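Local coordinates for protein 5-dehydro-2-deoxygluconokinase (Bacillus halodurans C-125, PDB 2QCV) that probably phosphorylates 5-dehydro-2-deoxy-D-gluconate with ATP, an intermediate step in the breakdown of myo-inositol to acetyl-CoA, at residues D93-K98 and A122-L126; P186-A190 and V212-R216; S274-F279 and L293-S299. One frame throughout, in Å; residues are numbered along the deposited sequence. Where two conformers were deposited one is given.

Interaction 1 (D93-K98 and A122-L126)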
loop_
_atom_site.group_PDB
_atom_site.type_symbol
_atom_site.label_atom_id
_atom_site.label_comp_id
_atom_site.label_asym_id
_atom_site.label_seq_id
_atom_site.Cartn_x
_atom_site.Cartn_y
_atom_site.Cartn_z
ATOM N N ASP A 93 11.291 -6.680 -15.389
ATOM C CA ASP A 93 10.276 -6.738 -14.350
ATOM C C ASP A 93 9.050 -7.452 -14.895
ATOM O O ASP A 93 8.618 -7.175 -16.003
ATOM C CB ASP A 93 9.897 -5.326 -13.933
ATOM C CG ASP A 93 8.822 -5.282 -12.860
ATOM O OD1 ASP A 93 7.615 -5.288 -13.187
ATOM O OD2 ASP A 93 9.182 -5.203 -11.666
ATOM N N GLN A 94 8.517 -8.379 -14.115
ATOM C CA GLN A 94 7.360 -9.171 -14.546
ATOM C C GLN A 94 6.112 -8.869 -13.713
ATOM O O GLN A 94 5.177 -9.678 -13.728
ATOM C CB GLN A 94 7.665 -10.685 -14.471
ATOM C CG GLN A 94 8.872 -11.176 -15.294
ATOM C CD GLN A 94 8.706 -10.987 -16.802
ATOM O OE1 GLN A 94 7.603 -11.064 -17.342
ATOM N NE2 GLN A 94 9.813 -10.740 -17.486
ATOM N N GLU A 95 6.085 -7.726 -13.020
ATOM C CA GLU A 95 5.016 -7.369 -12.115
ATOM C C GLU A 95 4.324 -6.052 -12.532
ATOM O O GLU A 95 3.590 -5.466 -11.741
ATOM C CB GLU A 95 5.489 -7.233 -10.653
ATOM C CG GLU A 95 6.275 -8.371 -9.977
ATOM C CD GLU A 95 6.821 -7.936 -8.552
ATOM O OE1 GLU A 95 5.987 -7.793 -7.629
ATOM O OE2 GLU A 95 8.071 -7.706 -8.347
ATOM N N GLY A 96 4.546 -5.591 -13.762
ATOM C CA GLY A 96 3.835 -4.418 -14.268
ATOM C C GLY A 96 4.411 -3.082 -13.829
ATOM O O GLY A 96 3.814 -2.049 -14.032
ATOM N N HIS A 97 5.585 -3.080 -13.223
ATOM C CA HIS A 97 6.192 -1.811 -12.801
ATOM C C HIS A 97 6.726 -0.991 -13.971
ATOM O O HIS A 97 7.270 -1.529 -14.917
ATOM C CB HIS A 97 7.304 -2.045 -11.784
ATOM C CG HIS A 97 6.831 -2.731 -10.541
ATOM N ND1 HIS A 97 7.326 -3.951 -10.137
ATOM C CD2 HIS A 97 5.884 -2.381 -9.634
ATOM C CE1 HIS A 97 6.726 -4.309 -9.015
ATOM N NE2 HIS A 97 5.841 -3.382 -8.695
ATOM N N LYS A 98 6.541 0.318 -13.885
ATOM C CA LYS A 98 6.936 1.276 -14.915
ATOM C C LYS A 98 8.351 1.784 -14.706
ATOM O O LYS A 98 8.871 1.775 -13.590
ATOM C CB LYS A 98 5.991 2.490 -14.873
ATOM C CG LYS A 98 4.541 2.162 -15.005
ATOM C CD LYS A 98 4.187 1.686 -16.375
ATOM C CE LYS A 98 2.712 1.255 -16.395
ATOM N NZ LYS A 98 2.319 0.877 -17.728
ATOM N N ALA A 122 10.275 0.287 -11.717
ATOM C CA ALA A 122 10.914 -0.992 -11.943
ATOM C C ALA A 122 12.307 -1.086 -11.294
ATOM O O ALA A 122 12.652 -2.128 -10.752
ATOM C CB ALA A 122 10.998 -1.291 -13.440
ATOM N N ASP A 123 13.122 -0.036 -11.380
ATOM C CA ASP A 123 14.514 -0.169 -10.906
ATOM C C ASP A 123 14.630 -0.465 -9.413
ATOM O O ASP A 123 15.631 -1.022 -8.981
ATOM C CB ASP A 123 15.375 0.996 -11.311
ATOM C CG ASP A 123 14.963 2.309 -10.649
ATOM O OD1 ASP A 123 15.297 2.513 -9.475
ATOM O OD2 ASP A 123 14.403 3.162 -11.349
ATOM N N LEU A 124 13.597 -0.103 -8.661
ATOM C CA LEU A 124 13.583 -0.294 -7.218
ATOM C C LEU A 124 13.214 -1.717 -6.828
ATOM O O LEU A 124 13.397 -2.076 -5.678
ATOM C CB LEU A 124 12.624 0.704 -6.551
ATOM C CG LEU A 124 13.019 2.189 -6.665
ATOM C CD1 LEU A 124 11.890 3.075 -6.047
ATOM C CD2 LEU A 124 14.350 2.424 -6.025
ATOM N N TYR A 125 12.742 -2.526 -7.781
ATOM C CA TYR A 125 12.398 -3.921 -7.542
ATOM C C TYR A 125 13.510 -4.914 -7.877
ATOM O O TYR A 125 13.283 -6.104 -7.828
ATOM C CB TYR A 125 11.097 -4.262 -8.289
ATOM C CG TYR A 125 9.951 -3.616 -7.576
ATOM C CD1 TYR A 125 9.392 -4.246 -6.474
ATOM C CD2 TYR A 125 9.514 -2.332 -7.902
ATOM C CE1 TYR A 125 8.403 -3.669 -5.753
ATOM C CE2 TYR A 125 8.477 -1.727 -7.176
ATOM C CZ TYR A 125 7.939 -2.406 -6.100
ATOM O OH TYR A 125 6.922 -1.876 -5.352
ATOM N N LEU A 126 14.693 -4.428 -8.231
ATOM C CA LEU A 126 15.862 -5.287 -8.319
ATOM C C LEU A 126 16.027 -5.936 -6.945
ATOM O O LEU A 126 15.920 -5.264 -5.908
ATOM C CB LEU A 126 17.130 -4.475 -8.672
ATOM C CG LEU A 126 18.451 -5.225 -8.781
ATOM C CD1 LEU A 126 18.436 -6.138 -10.047
ATOM C CD2 LEU A 126 19.653 -4.213 -8.745
HETATM O O HOH W 1 4.239 -3.471 -6.490
#

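Interaction 2 (P186-A190 and V212-R216)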
loop_
_atom_site.group_PDB
_atom_site.type_symbol
_atom_site.label_atom_id
_atom_site.label_comp_id
_atom_site.label_asym_id
_atom_site.label_seq_id
_atom_site.Cartn_x
_atom_site.Cartn_y
_atom_site.Cartn_z
ATOM N N PRO A 186 16.055 12.516 5.925
ATOM C CA PRO A 186 17.512 12.570 5.819
ATOM C C PRO A 186 18.256 11.650 6.778
ATOM O O PRO A 186 19.333 11.212 6.443
ATOM C CB PRO A 186 17.844 14.040 6.120
ATOM C CG PRO A 186 16.589 14.779 5.843
ATOM C CD PRO A 186 15.484 13.844 6.221
ATOM N N GLU A 187 17.706 11.412 7.962
ATOM C CA GLU A 187 18.336 10.482 8.910
ATOM C C GLU A 187 18.353 9.049 8.352
ATOM O O GLU A 187 19.314 8.314 8.542
ATOM C CB GLU A 187 17.679 10.536 10.294
ATOM C CG GLU A 187 18.635 10.003 11.320
ATOM C CD GLU A 187 18.271 10.315 12.720
ATOM O OE1 GLU A 187 17.120 10.718 12.985
ATOM O OE2 GLU A 187 19.146 10.113 13.572
ATOM N N GLU A 188 17.283 8.653 7.658
ATOM C CA GLU A 188 17.252 7.373 6.962
ATOM C C GLU A 188 18.374 7.284 5.915
ATOM O O GLU A 188 19.100 6.289 5.836
ATOM C CB GLU A 188 15.893 7.195 6.284
ATOM C CG GLU A 188 15.732 5.975 5.456
ATOM C CD GLU A 188 14.587 6.122 4.453
ATOM O OE1 GLU A 188 14.182 7.267 4.154
ATOM O OE2 GLU A 188 14.116 5.098 3.973
ATOM N N THR A 189 18.530 8.359 5.139
ATOM C CA THR A 189 19.615 8.417 4.171
ATOM C C THR A 189 20.961 8.254 4.892
ATOM O O THR A 189 21.786 7.473 4.453
ATOM C CB THR A 189 19.544 9.713 3.304
ATOM O OG1 THR A 189 18.193 9.873 2.796
ATOM C CG2 THR A 189 20.559 9.642 2.155
ATOM N N ALA A 190 21.173 8.967 5.996
ATOM C CA ALA A 190 22.438 8.887 6.755
ATOM C C ALA A 190 22.748 7.454 7.213
ATOM O O ALA A 190 23.862 6.957 7.052
ATOM C CB ALA A 190 22.402 9.836 7.971
ATOM N N VAL A 212 24.967 14.847 4.316
ATOM C CA VAL A 212 23.829 13.927 4.470
ATOM C C VAL A 212 24.264 12.585 5.047
ATOM O O VAL A 212 23.654 12.082 5.980
ATOM C CB VAL A 212 23.063 13.805 3.143
ATOM C CG1 VAL A 212 22.036 12.658 3.169
ATOM C CG2 VAL A 212 22.376 15.176 2.871
ATOM N N LEU A 213 25.317 12.019 4.484
ATOM C CA LEU A 213 25.946 10.801 4.982
ATOM C C LEU A 213 26.231 10.867 6.482
ATOM O O LEU A 213 26.026 9.900 7.208
ATOM C CB LEU A 213 27.230 10.555 4.199
ATOM C CG LEU A 213 28.091 9.281 4.393
ATOM C CD1 LEU A 213 28.924 8.850 3.166
ATOM C CD2 LEU A 213 28.997 9.403 5.637
ATOM N N GLU A 214 26.718 12.020 6.930
ATOM C CA GLU A 214 27.123 12.181 8.307
ATOM C C GLU A 214 25.980 12.593 9.205
ATOM O O GLU A 214 26.205 12.920 10.382
ATOM C CB GLU A 214 28.259 13.204 8.367
ATOM C CG GLU A 214 29.533 12.715 7.668
ATOM C CD GLU A 214 30.570 13.837 7.492
ATOM O OE1 GLU A 214 30.593 14.768 8.306
ATOM O OE2 GLU A 214 31.330 13.801 6.542
ATOM N N ASN A 215 24.755 12.620 8.662
ATOM C CA ASN A 215 23.571 13.086 9.404
ATOM C C ASN A 215 23.695 14.523 9.917
ATOM O O ASN A 215 23.271 14.807 11.043
ATOM C CB ASN A 215 23.288 12.130 10.594
ATOM C CG ASN A 215 21.876 12.256 11.153
ATOM O OD1 ASN A 215 20.903 12.487 10.419
ATOM N ND2 ASN A 215 21.755 12.088 12.479
ATOM N N ARG A 216 24.283 15.404 9.111
ATOM C CA ARG A 216 24.462 16.806 9.476
ATOM C C ARG A 216 23.509 17.652 8.662
ATOM O O ARG A 216 23.140 17.295 7.512
ATOM C CB ARG A 216 25.897 17.271 9.213
ATOM C CG ARG A 216 26.928 16.183 9.329
ATOM C CD ARG A 216 28.328 16.690 9.030
ATOM N NE ARG A 216 28.792 17.562 10.087
ATOM C CZ ARG A 216 29.532 17.201 11.133
ATOM N NH1 ARG A 216 29.977 15.957 11.299
ATOM N NH2 ARG A 216 29.855 18.127 12.012
HETATM O O HOH W 2 21.240 13.184 6.644
#

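Interaction 3 (S274-F279 and L293-S299)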
loop_
_atom_site.group_PDB
_atom_site.type_symbol
_atom_site.label_atom_id
_atom_site.label_comp_id
_atom_site.label_asym_id
_atom_site.label_seq_id
_atom_site.Cartn_x
_atom_site.Cartn_y
_atom_site.Cartn_z
ATOM N N SER A 274 29.100 12.444 -15.374
ATOM C CA SER A 274 30.240 12.732 -16.250
ATOM C C SER A 274 31.535 12.832 -15.434
ATOM O O SER A 274 32.578 12.274 -15.834
ATOM C CB SER A 274 30.017 14.020 -17.048
ATOM O OG SER A 274 29.382 13.726 -18.277
ATOM N N TYR A 275 31.460 13.498 -14.282
ATOM C CA TYR A 275 32.603 13.578 -13.384
ATOM C C TYR A 275 33.096 12.179 -12.975
ATOM O O TYR A 275 34.274 11.880 -13.093
ATOM C CB TYR A 275 32.271 14.469 -12.182
ATOM C CG TYR A 275 33.441 14.724 -11.271
ATOM C CD1 TYR A 275 33.939 13.716 -10.451
ATOM C CD2 TYR A 275 34.064 15.979 -11.229
ATOM C CE1 TYR A 275 35.037 13.942 -9.613
ATOM C CE2 TYR A 275 35.141 16.215 -10.382
ATOM C CZ TYR A 275 35.620 15.207 -9.585
ATOM O OH TYR A 275 36.681 15.443 -8.752
ATOM N N ALA A 276 32.180 11.312 -12.550
ATOM C CA ALA A 276 32.540 9.993 -12.032
ATOM C C ALA A 276 33.112 9.132 -13.137
ATOM O O ALA A 276 34.117 8.460 -12.920
ATOM C CB ALA A 276 31.329 9.299 -11.404
ATOM N N SER A 277 32.472 9.126 -14.301
ATOM C CA SER A 277 32.947 8.270 -15.409
ATOM C C SER A 277 34.357 8.674 -15.851
ATOM O O SER A 277 35.231 7.831 -15.985
ATOM C CB SER A 277 31.955 8.274 -16.578
ATOM O OG SER A 277 31.574 9.547 -16.989
ATOM N N ALA A 278 34.591 9.978 -16.026
ATOM C CA ALA A 278 35.906 10.461 -16.486
ATOM C C ALA A 278 36.976 10.335 -15.389
ATOM O O ALA A 278 38.137 10.035 -15.681
ATOM C CB ALA A 278 35.817 11.907 -17.019
ATOM N N PHE A 279 36.606 10.591 -14.136
ATOM C CA PHE A 279 37.523 10.393 -13.021
ATOM C C PHE A 279 37.951 8.923 -12.938
ATOM O O PHE A 279 39.150 8.603 -12.878
ATOM C CB PHE A 279 36.867 10.825 -11.708
ATOM C CG PHE A 279 37.712 10.564 -10.491
ATOM C CD1 PHE A 279 38.634 11.499 -10.033
ATOM C CD2 PHE A 279 37.563 9.409 -9.784
ATOM C CE1 PHE A 279 39.429 11.236 -8.905
ATOM C CE2 PHE A 279 38.334 9.140 -8.661
ATOM C CZ PHE A 279 39.279 10.055 -8.226
ATOM N N LEU A 293 41.198 13.964 -11.189
ATOM C CA LEU A 293 40.340 15.091 -10.814
ATOM C C LEU A 293 40.098 16.064 -11.985
ATOM O O LEU A 293 38.978 16.590 -12.128
ATOM C CB LEU A 293 40.917 15.816 -9.597
ATOM C CG LEU A 293 40.992 15.080 -8.260
ATOM C CD1 LEU A 293 41.838 15.922 -7.242
ATOM C CD2 LEU A 293 39.580 14.754 -7.681
ATOM N N LYS A 294 41.107 16.260 -12.843
ATOM C CA LYS A 294 40.950 17.148 -14.003
ATOM C C LYS A 294 40.034 16.523 -15.040
ATOM O O LYS A 294 39.188 17.191 -15.632
ATOM C CB LYS A 294 42.298 17.429 -14.646
ATOM C CG LYS A 294 43.313 18.063 -13.724
ATOM C CD LYS A 294 44.569 18.553 -14.447
ATOM C CE LYS A 294 45.697 18.902 -13.446
ATOM N NZ LYS A 294 45.228 19.878 -12.420
ATOM N N TYR A 295 40.202 15.225 -15.280
ATOM C CA TYR A 295 39.312 14.514 -16.170
ATOM C C TYR A 295 37.859 14.597 -15.720
ATOM O O TYR A 295 37.015 14.848 -16.550
ATOM C CB TYR A 295 39.743 13.053 -16.339
ATOM C CG TYR A 295 40.803 12.865 -17.390
ATOM C CD1 TYR A 295 42.142 13.254 -17.156
ATOM C CD2 TYR A 295 40.502 12.260 -18.605
ATOM C CE1 TYR A 295 43.103 13.063 -18.105
ATOM C CE2 TYR A 295 41.509 12.070 -19.605
ATOM C CZ TYR A 295 42.796 12.474 -19.328
ATOM O OH TYR A 295 43.811 12.317 -20.248
ATOM N N GLY A 296 37.573 14.412 -14.431
ATOM C CA GLY A 296 36.190 14.451 -13.954
ATOM C C GLY A 296 35.630 15.863 -14.125
ATOM O O GLY A 296 34.514 16.059 -14.619
ATOM N N SER A 297 36.428 16.845 -13.738
ATOM C CA SER A 297 35.991 18.219 -13.841
ATOM C C SER A 297 35.771 18.677 -15.282
ATOM O O SER A 297 34.776 19.358 -15.582
ATOM C CB SER A 297 36.995 19.150 -13.149
ATOM O OG SER A 297 37.307 18.679 -11.873
ATOM N N ALA A 298 36.677 18.318 -16.181
ATOM C CA ALA A 298 36.532 18.695 -17.585
ATOM C C ALA A 298 35.287 18.054 -18.220
ATOM O O ALA A 298 34.532 18.694 -18.974
ATOM C CB ALA A 298 37.843 18.322 -18.378
ATOM N N SER A 299 35.081 16.773 -17.950
ATOM C CA SER A 299 33.904 16.072 -18.461
ATOM C C SER A 299 32.601 16.690 -17.953
ATOM O O SER A 299 31.667 16.862 -18.719
ATOM C CB SER A 299 33.940 14.588 -18.072
ATOM O OG SER A 299 32.993 13.841 -18.833
HETATM O O HOH W 3 32.845 11.328 -19.044
#

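Interaction 1 (D93-K98 and A122-L126)
His97 and Tyr125 lie flat against each other in a face-to-face stack, ring centroids 3.7 Å apart and planes only 5° from parallel. The phenol covers one imidazole face; the carbonyl oxygen of Glu95 lies more distantly over the opposite one. A second link is made by the main chain, where Ala122 N donates to Lys98 O at 2.8 Å, and beside it Ala122 packs with its CA 3.8 Å from His97 CB.

The next shell fixes how the imidazole is turned. CG of His97 stands beside the backbone N, opposite the carbonyl carbon, and the rotation of the ring about its own bond (chi2 119°) turns ND1 to Asp93. ND1 donates to Asp93 OD2 at 2.7 Å, in the imidazole plane and on the syn side of the carboxylate, but 24° out of the carboxylate plane. The other oxygen, OD1, closes an Asx turn by accepting Glu95 N at 2.9 Å, and takes His97 N from the opposite face of the carboxylate at 3.0 Å. On the far side of the ring, NE2 meets a water at 2.7 Å that also makes a weak bond to Tyr125 OH; the phenol's stronger partner is Asp120.

These loops connect the central sheet with the four-stranded lid: 93-98 leads toward strand 101-106, and the chain returning from strand 111-117 passes through 122-126. With three donors on one carboxylate, the Asp93 side chain is well satisfied, and its negative charge would be expected to favour a proton on ND1 and a more basic imidazole against the phenol face.

Interaction 2 (P186-A190 and V212-R216)
Ala190 and Val212 meet where two helices of the Rossmann-like core come together: helix 186-199, the crossover between parallel strands 171-175 and 202-206, and the end of helix 207-213, which follows the second of those strands. A Schellman motif with Asn215 as its C-prime residue, at positive phi, closes the shorter helix, and the first turn of the longer one packs against this closure. The backbones come closest at Ala190 and Leu213, whose CA atoms are 4.4 Å apart.

Among the apolar contacts, Ala190 CB rests 3.6 Å from Asn215 CB. Beside it, the methyl CG2 of Thr189 touches Val212 CG1 at 3.5 Å; both methyls are anti to their own backbone N.

The polar side chains meet at Glu187 and Asn215. With CG swung anti to N (chi1 -162°), Asn215 brings its amide obliquely across the Glu187 side chain, the amide and carboxylate planes 18° apart. OD1 of Asn215 faces the aliphatic part, 3.5 Å from Glu187 CG. Glu187 OE2 forms a salt bridge to Lys160 of the third subunit and a hydrogen bond to a triethylene glycol, probably from the crystallisation liquor.

Water makes the remaining link, donating to one carbonyl on each side: 2.8 Å to Pro186 O and 2.7 Å to Val212 O. That second oxygen also accepts Asn215 N within the motif, while Ala190 CB sits 3.3 Å from it.

Interaction 3 (S274-F279 and L293-S299)
Leu293 opens the run of contacts by sending its CD2 methyl between two aromatic side chains of the facing helix, 3.7 Å from Phe279 CE1 and close to Tyr275 OH. Phe279 and Leu293 lie side by side and point the same way, toward strand 236-240, where both touch Val238. The Tyr275 hydroxyl bonds to Ser246, and its ring also makes a cation-pi contact with Lys240.

Two residues on, Tyr295 contributes its near end: CB lies 3.5 Å from Ala278 O, while the ring leads away to helix 316-325, where its hydroxyl meets Glu320. The carbonyl oxygen of Tyr295 stays in the interface, against the Ala278 methyl.

Gly296 is where the backbones are nearest. Having no side chain, it lets its CA come within 3.7 Å of Tyr275 CA, and the same CA stands over one face of the Tyr275 ring in a CH-pi contact, 3.9 Å from the centroid and 18° off the normal. A CA-H...O contact from Tyr275 CA to Gly296 O, 3.4 Å long, adds to the fit. Tyr275 can reach across the glycine because its CG is anti to N (chi1 -174°).

Ser297 turns its hydroxyl back to Leu293 O at 2.7 Å, a bond within its own helix, leaving OG near Tyr275 CE2. Ser299 ends the series: its CB presses on Ala278 CB at 3.4 Å, tighter than usual carbon contact, and a water lies between its OG and Ser277 OG.

The short axes approach to 7.0 Å at 145°, a close antiparallel helix pair made possible by small residues. Helix 271-284 begins within the Gly-Ala-Gly-Asp signature of PfkB kinases, which ends at Asp273; in relatives this helix start forms the anion hole and the aspartate is the catalytic base, roles inferred here.

How the interactions relate
The three contacts are separate and follow one another along the chain. Interaction 1 lies at the passage between lid and core; interaction 2 is on the outside of the core, about 19 Å from the chain's centre, next to a neighbouring subunit; interaction 3 is buried behind strand 236-240. The centres of interactions 1 and 3 are about 31 Å apart, on opposite sides of the chain's centre. Triethylene glycol, probably from the crystallisation liquor, is bound about 3 Å from the Glu187 side chain in interaction 2 and about 4 Å from that of Tyr275 in interaction 3. Interaction 3 is probably nearest in function to phosphoryl transfer, since 274-279 directly follows Asp273, the last residue of the signature with which its helix begins.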